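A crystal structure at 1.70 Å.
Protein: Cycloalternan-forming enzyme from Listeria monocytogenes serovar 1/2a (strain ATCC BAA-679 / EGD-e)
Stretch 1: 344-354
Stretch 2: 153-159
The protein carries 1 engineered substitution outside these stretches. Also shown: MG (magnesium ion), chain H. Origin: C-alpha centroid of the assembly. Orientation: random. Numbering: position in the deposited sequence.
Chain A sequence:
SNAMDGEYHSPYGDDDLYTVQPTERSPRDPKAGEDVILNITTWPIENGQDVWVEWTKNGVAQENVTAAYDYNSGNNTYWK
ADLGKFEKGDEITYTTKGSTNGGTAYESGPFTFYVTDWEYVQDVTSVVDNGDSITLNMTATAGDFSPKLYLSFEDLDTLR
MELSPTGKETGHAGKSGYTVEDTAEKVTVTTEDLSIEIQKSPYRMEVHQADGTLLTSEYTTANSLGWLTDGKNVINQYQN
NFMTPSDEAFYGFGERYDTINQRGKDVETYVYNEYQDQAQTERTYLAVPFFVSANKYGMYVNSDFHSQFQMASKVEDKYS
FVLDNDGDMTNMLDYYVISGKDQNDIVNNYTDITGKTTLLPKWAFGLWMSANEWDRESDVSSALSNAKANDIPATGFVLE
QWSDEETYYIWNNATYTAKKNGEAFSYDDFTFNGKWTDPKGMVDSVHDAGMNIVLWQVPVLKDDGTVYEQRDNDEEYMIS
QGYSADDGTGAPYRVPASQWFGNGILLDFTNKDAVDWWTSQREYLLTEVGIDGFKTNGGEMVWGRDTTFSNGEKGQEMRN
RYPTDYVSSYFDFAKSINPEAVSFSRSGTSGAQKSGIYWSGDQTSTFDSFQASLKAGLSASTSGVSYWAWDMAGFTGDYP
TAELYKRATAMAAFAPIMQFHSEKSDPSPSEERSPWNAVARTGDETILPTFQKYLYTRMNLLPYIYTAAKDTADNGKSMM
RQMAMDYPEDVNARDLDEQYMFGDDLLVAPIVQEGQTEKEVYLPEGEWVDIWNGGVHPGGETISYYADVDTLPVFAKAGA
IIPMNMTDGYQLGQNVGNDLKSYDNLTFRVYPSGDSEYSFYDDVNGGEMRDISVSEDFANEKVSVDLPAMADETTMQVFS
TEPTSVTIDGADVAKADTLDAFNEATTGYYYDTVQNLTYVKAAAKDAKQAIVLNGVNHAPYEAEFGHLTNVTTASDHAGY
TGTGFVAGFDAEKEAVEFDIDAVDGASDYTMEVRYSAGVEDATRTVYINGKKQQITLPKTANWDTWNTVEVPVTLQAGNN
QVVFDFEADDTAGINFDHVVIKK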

ATOM      1  N   ASN A 344       8.574   3.145 -10.466  1.00 13.84           N
ATOM      2  CA  ASN A 344       9.028   2.616  -9.200  1.00 14.19           C
ATOM      3  C   ASN A 344      10.274   3.314  -8.696  1.00 14.24           C
ATOM      4  O   ASN A 344      10.466   3.456  -7.479  1.00 14.53           O
ATOM      5  CB  ASN A 344       9.214   1.113  -9.314  1.00 14.56           C
ATOM      6  CG  ASN A 344       7.898   0.412  -9.547  1.00 14.57           C
ATOM      7  OD1 ASN A 344       6.940   0.634  -8.796  1.00 14.80           O
ATOM      8  ND2 ASN A 344       7.817  -0.377 -10.620  1.00 15.03           N
ATOM      9  N   ASP A 345      11.080   3.787  -9.638  1.00 14.78           N
ATOM     10  CA  ASP A 345      12.249   4.595  -9.306  1.00 14.76           C
ATOM     11  C   ASP A 345      11.845   5.968  -8.765  1.00 14.42           C
ATOM     12  O   ASP A 345      12.549   6.525  -7.907  1.00 14.18           O
ATOM     13  CB  ASP A 345      13.156   4.759 -10.516  1.00 15.85           C
ATOM     14  CG  ASP A 345      14.540   5.227 -10.131  1.00 16.64           C
ATOM     15  OD1 ASP A 345      15.076   4.677  -9.145  1.00 16.94           O
ATOM     16  OD2 ASP A 345      15.066   6.130 -10.806  1.00 17.05           O
ATOM     17  N   ILE A 346      10.704   6.499  -9.229  1.00 13.64           N
ATOM     18  CA  ILE A 346      10.175   7.752  -8.669  1.00 13.48           C
ATOM     19  C   ILE A 346       9.841   7.530  -7.193  1.00 13.34           C
ATOM     20  O   ILE A 346      10.214   8.336  -6.334  1.00 13.29           O
ATOM     21  CB  ILE A 346       8.959   8.276  -9.470  1.00 13.31           C
ATOM     22  CG1 ILE A 346       9.439   8.772 -10.849  1.00 13.74           C
ATOM     23  CG2 ILE A 346       8.187   9.357  -8.701  1.00 12.97           C
ATOM     24  CD1 ILE A 346       8.305   9.050 -11.837  1.00 13.94           C
ATOM     25  N   VAL A 347       9.175   6.408  -6.901  1.00 13.08           N
ATOM     26  CA  VAL A 347       8.911   6.021  -5.508  1.00 13.34           C
ATOM     27  C   VAL A 347      10.198   5.862  -4.698  1.00 13.58           C
ATOM     28  O   VAL A 347      10.273   6.349  -3.554  1.00 13.78           O
ATOM     29  CB  VAL A 347       7.991   4.776  -5.407  1.00 13.13           C
ATOM     30  CG1 VAL A 347       7.684   4.445  -3.941  1.00 13.19           C
ATOM     31  CG2 VAL A 347       6.698   5.087  -6.138  1.00 13.32           C
ATOM     32  N   ASN A 348      11.206   5.197  -5.275  1.00 13.81           N
ATOM     33  CA  ASN A 348      12.494   5.100  -4.610  1.00 14.40           C
ATOM     34  C   ASN A 348      13.066   6.486  -4.253  1.00 14.27           C
ATOM     35  O   ASN A 348      13.536   6.689  -3.128  1.00 14.07           O
ATOM     36  CB  ASN A 348      13.509   4.319  -5.433  1.00 15.12           C
ATOM     37  CG  ASN A 348      14.799   4.111  -4.690  1.00 16.15           C
ATOM     38  OD1 ASN A 348      14.831   3.439  -3.655  1.00 16.67           O
ATOM     39  ND2 ASN A 348      15.869   4.741  -5.174  1.00 17.17           N
ATOM     40  N   ASN A 349      13.015   7.415  -5.209  1.00 14.37           N
ATOM     41  CA  ASN A 349      13.531   8.776  -4.961  1.00 14.63           C
ATOM     42  C   ASN A 349      12.768   9.473  -3.844  1.00 14.64           C
ATOM     43  O   ASN A 349      13.359  10.156  -3.018  1.00 15.14           O
ATOM     44  CB  ASN A 349      13.563   9.605  -6.257  1.00 15.12           C
ATOM     45  CG  ASN A 349      14.540   9.044  -7.273  1.00 15.94           C
ATOM     46  OD1 ASN A 349      15.430   8.273  -6.915  1.00 16.56           O
ATOM     47  ND2 ASN A 349      14.377   9.411  -8.550  1.00 15.97           N
ATOM     48  N   TYR A 350      11.451   9.271  -3.804  1.00 14.18           N
ATOM     49  CA  TYR A 350      10.637   9.776  -2.720  1.00 14.33           C
ATOM     50  C   TYR A 350      11.132   9.189  -1.381  1.00 14.48           C
ATOM     51  O   TYR A 350      11.229   9.912  -0.395  1.00 14.46           O
ATOM     52  CB  TYR A 350       9.150   9.469  -2.993  1.00 14.17           C
ATOM     53  CG  TYR A 350       8.283   9.602  -1.768  1.00 14.08           C
ATOM     54  CD1 TYR A 350       7.927  10.866  -1.277  1.00 14.41           C
ATOM     55  CD2 TYR A 350       7.858   8.477  -1.069  1.00 14.26           C
ATOM     56  CE1 TYR A 350       7.152  11.004  -0.139  1.00 14.27           C
ATOM     57  CE2 TYR A 350       7.088   8.599   0.102  1.00 14.09           C
ATOM     58  CZ  TYR A 350       6.738   9.867   0.549  1.00 14.33           C
ATOM     59  OH  TYR A 350       6.016  10.005   1.707  1.00 14.49           O
ATOM     60  N   THR A 351      11.443   7.894  -1.355  1.00 14.68           N
ATOM     61  CA  THR A 351      11.938   7.280  -0.110  1.00 15.56           C
ATOM     62  C   THR A 351      13.349   7.749   0.264  1.00 15.87           C
ATOM     63  O   THR A 351      13.725   7.711   1.442  1.00 16.24           O
ATOM     64  CB  THR A 351      11.848   5.742  -0.096  1.00 15.78           C
ATOM     65  OG1 THR A 351      12.741   5.198  -1.077  1.00 16.88           O
ATOM     66  CG2 THR A 351      10.404   5.297  -0.306  1.00 16.10           C
ATOM     67  N   ASP A 352      14.115   8.223  -0.720  1.00 15.94           N
ATOM     68  CA  ASP A 352      15.385   8.880  -0.407  1.00 16.70           C
ATOM     69  C   ASP A 352      15.126  10.112   0.458  1.00 16.44           C
ATOM     70  O   ASP A 352      15.924  10.444   1.352  1.00 16.61           O
ATOM     71  CB  ASP A 352      16.103   9.352  -1.663  1.00 17.61           C
ATOM     72  CG  ASP A 352      16.714   8.231  -2.455  1.00 18.52           C
ATOM     73  OD1 ASP A 352      17.047   7.152  -1.916  1.00 18.66           O
ATOM     74  OD2 ASP A 352      16.893   8.446  -3.660  1.00 19.62           O
ATOM     75  N   ILE A 353      14.009  10.782   0.187  1.00 15.19           N
ATOM     76  CA  ILE A 353      13.685  12.034   0.865  1.00 15.05           C
ATOM     77  C   ILE A 353      13.059  11.754   2.239  1.00 14.92           C
ATOM     78  O   ILE A 353      13.422  12.407   3.225  1.00 15.28           O
ATOM     79  CB  ILE A 353      12.770  12.940   0.002  1.00 15.06           C
ATOM     80  CG1 ILE A 353      13.478  13.340  -1.314  1.00 15.44           C
ATOM     81  CG2 ILE A 353      12.328  14.183   0.787  1.00 15.13           C
ATOM     82  CD1 ILE A 353      12.503  13.747  -2.406  1.00 16.00           C
ATOM     83  N   THR A 354      12.132  10.800   2.305  1.00 14.55           N
ATOM     84  CA  THR A 354      11.265  10.650   3.484  1.00 14.47           C
ATOM     85  C   THR A 354      11.538   9.397   4.299  1.00 14.77           C
ATOM     86  O   THR A 354      10.950   9.225   5.380  1.00 14.41           O
ATOM     87  CB  THR A 354       9.762  10.649   3.115  1.00 14.38           C
ATOM     88  OG1 THR A 354       9.472   9.502   2.300  1.00 14.07           O
ATOM     89  CG2 THR A 354       9.405  11.931   2.354  1.00 14.60           C
TER
HETATM   90 MG    MG H1102      17.359   7.803  -7.760  1.00 14.67          MG
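Stretch 2 (153-159) FEDLDTL

Residues 344-354 are helical throughout, part of a helix that begins earlier in the chain. The i to i-4 ladder is regular from Asn-348 N to Asn-344 O (2.9 Å) through Asp-352 N to Asn-348 O (2.9 Å); near the end, the bond from Ile-353 N to Asn-349 O lengthens to 3.3 Å and is weak, while Ile-353 N also reaches Tyr-350 O at 3.0 Å. Stretch 2 is built around a corner at Glu-154 and a type I turn from Asp-155 to Thr-158. Leu-156 (phi/psi -63/-17) and Asp-157 (-111/12) occupy the turn's central positions, and Thr-158 N closes it on Asp-155 O at 3.0 Å. The side chain of Asp-155 reinforces the turn by accepting a hydrogen bond at OD1 from Leu-156 N (2.8 Å). From Thr-158 the chain enters a strand.

The register runs antiparallel in sequence: Asn-349 CA lies nearest Thr-158 CA, at 7.5 Å, and Ile-353 CA nearest Glu-154 CA, at 8.3 Å, so a four-residue advance along the helix matches a four-residue retreat in stretch 2. At these separations the backbones do not touch, and side chains and solvent fill the gap. The buried area is modest, 240 Å² summed over both sides.

The apolar part of the contact belongs to Ile-353. Its CG1 packs 4.0 Å from Glu-154 CG, and its CD1 lies 4.2 Å from Thr-158 CG2. Its CA-to-CB bond points sideways, yet the m,t rotamer brings the end of the side chain nearer to stretch 2.

Elsewhere acidic groups predominate, and no clear direct hydrogen bond crosses. Asn-349 ND2 is 3.4 Å from Asp-157 OD1, but the angle is poor. Two like-charged pairs approach each other: Asp-345 OD2 and Asp-157 OD2 at 4.2 Å, and Asp-352 OD2 and Glu-154 OE2 at 4.4 Å.

Magnesium and its water shell lie among the aspartates of this cluster. The ion is bound directly by Asn-349 OD1 at 2.2 Å and by five waters at 2.0-2.1 Å; Asp-155, Asp-157, Asp-345 and Asp-352 accept hydrogen bonds from metal-bound waters, whereas Glu-154 is reached only through water 1, outside the shell. Water 4 donates to both Asp-157 OD2 and Asp-345 OD2, each at 2.6 Å, and accepts from Asn-349 ND2 at 3.1 Å, thereby joining the two stretches. Water 3 lies 2.7 Å from both Asp-155 OD2 and Asp-157 OD1. Water 1 lies between Glu-154 OE1 (2.6 Å) and Asp-352 OD2 (2.8 Å), providing a second water-mediated link between the stretches.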

ATOM      1  N   PHE A 153      18.949  20.514  -6.618  1.00 15.70           N
ATOM      2  CA  PHE A 153      18.755  19.143  -7.075  1.00 15.68           C
ATOM      3  C   PHE A 153      19.033  18.161  -5.965  1.00 16.00           C
ATOM      4  O   PHE A 153      20.164  17.976  -5.569  1.00 16.47           O
ATOM      5  CB  PHE A 153      19.628  18.879  -8.317  1.00 16.11           C
ATOM      6  CG  PHE A 153      19.159  19.629  -9.529  1.00 16.13           C
ATOM      7  CD1 PHE A 153      18.086  19.150 -10.287  1.00 16.20           C
ATOM      8  CD2 PHE A 153      19.737  20.864  -9.877  1.00 16.37           C
ATOM      9  CE1 PHE A 153      17.617  19.863 -11.399  1.00 16.32           C
ATOM     10  CE2 PHE A 153      19.269  21.576 -10.981  1.00 16.71           C
ATOM     11  CZ  PHE A 153      18.209  21.077 -11.743  1.00 16.65           C
ATOM     12  N   GLU A 154      17.981  17.536  -5.451  1.00 15.53           N
ATOM     13  CA  GLU A 154      18.150  16.427  -4.508  1.00 16.41           C
ATOM     14  C   GLU A 154      18.927  15.290  -5.193  1.00 16.65           C
ATOM     15  O   GLU A 154      19.760  14.634  -4.576  1.00 16.95           O
ATOM     16  CB  GLU A 154      16.777  15.974  -3.981  1.00 16.36           C
ATOM     17  CG  GLU A 154      16.820  14.930  -2.864  1.00 17.90           C
ATOM     18  CD  GLU A 154      17.006  13.508  -3.358  1.00 18.84           C
ATOM     19  OE1 GLU A 154      16.667  13.219  -4.526  1.00 19.21           O
ATOM     20  OE2 GLU A 154      17.506  12.659  -2.594  1.00 19.73           O
ATOM     21  N   ASP A 155      18.649  15.090  -6.479  1.00 16.57           N
ATOM     22  CA  ASP A 155      19.511  14.317  -7.369  1.00 16.89           C
ATOM     23  C   ASP A 155      19.336  14.892  -8.763  1.00 16.65           C
ATOM     24  O   ASP A 155      18.519  15.791  -8.967  1.00 16.48           O
ATOM     25  CB  ASP A 155      19.176  12.799  -7.308  1.00 17.82           C
ATOM     26  CG  ASP A 155      20.325  11.896  -7.793  1.00 18.98           C
ATOM     27  OD1 ASP A 155      21.385  12.377  -8.305  1.00 19.43           O
ATOM     28  OD2 ASP A 155      20.181  10.652  -7.673  1.00 20.07           O
ATOM     29  N   LEU A 156      20.104  14.404  -9.732  1.00 17.18           N
ATOM     30  CA  LEU A 156      20.036  14.981 -11.072  1.00 17.35           C
ATOM     31  C   LEU A 156      18.649  14.822 -11.716  1.00 16.88           C
ATOM     32  O   LEU A 156      18.312  15.534 -12.655  1.00 16.68           O
ATOM     33  CB  LEU A 156      21.157  14.435 -11.953  1.00 18.42           C
ATOM     34  CG  LEU A 156      22.577  14.698 -11.407  1.00 19.27           C
ATOM     35  CD1 LEU A 156      23.598  14.184 -12.404  1.00 20.65           C
ATOM     36  CD2 LEU A 156      22.795  16.183 -11.111  1.00 19.17           C
ATOM     37  N   ASP A 157      17.842  13.914 -11.163  1.00 16.71           N
ATOM     38  CA  ASP A 157      16.463  13.703 -11.642  1.00 16.63           C
ATOM     39  C   ASP A 157      15.351  14.150 -10.671  1.00 15.94           C
ATOM     40  O   ASP A 157      14.195  13.808 -10.881  1.00 15.41           O
ATOM     41  CB  ASP A 157      16.254  12.224 -12.048  1.00 17.30           C
ATOM     42  CG  ASP A 157      16.519  11.234 -10.917  1.00 18.16           C
ATOM     43  OD1 ASP A 157      16.714  11.635  -9.751  1.00 17.95           O
ATOM     44  OD2 ASP A 157      16.554  10.019 -11.205  1.00 18.74           O
ATOM     45  N   THR A 158      15.705  14.894  -9.618  1.00 15.04           N
ATOM     46  CA  THR A 158      14.748  15.260  -8.567  1.00 15.25           C
ATOM     47  C   THR A 158      14.991  16.725  -8.196  1.00 15.23           C
ATOM     48  O   THR A 158      16.030  17.051  -7.618  1.00 15.32           O
ATOM     49  CB  THR A 158      14.893  14.331  -7.340  1.00 15.58           C
ATOM     50  OG1 THR A 158      14.606  12.979  -7.724  1.00 16.28           O
ATOM     51  CG2 THR A 158      13.914  14.730  -6.202  1.00 15.39           C
ATOM     52  N   LEU A 159      14.037  17.581  -8.564  1.00 15.02           N
ATOM     53  CA  LEU A 159      14.152  19.032  -8.387  1.00 15.07           C
ATOM     54  C   LEU A 159      13.438  19.467  -7.119  1.00 14.63           C
ATOM     55  O   LEU A 159      12.312  19.054  -6.880  1.00 14.58           O
ATOM     56  CB  LEU A 159      13.557  19.743  -9.601  1.00 15.63           C
ATOM     57  CG  LEU A 159      13.396  21.269  -9.559  1.00 15.73           C
ATOM     58  CD1 LEU A 159      14.758  21.957  -9.609  1.00 16.12           C
ATOM     59  CD2 LEU A 159      12.514  21.736 -10.709  1.00 16.45           C
TER
HETATM   60  O   HOH W   1      16.752  10.709  -5.305  1.00 22.15           O
HETATM   61  O   HOH W   2      19.341   7.376  -8.383  1.00 17.28           O
HETATM   62  O   HOH W   3      17.630   9.886  -7.876  1.00 15.02           O
HETATM   63  O   HOH W   4      16.740   7.854  -9.719  1.00 17.09           O
HETATM   64  O   HOH W   5      16.959   5.836  -7.718  1.00 17.22           O
HETATM   65  O   HOH W   6      18.088   7.681  -5.873  1.00 18.70           O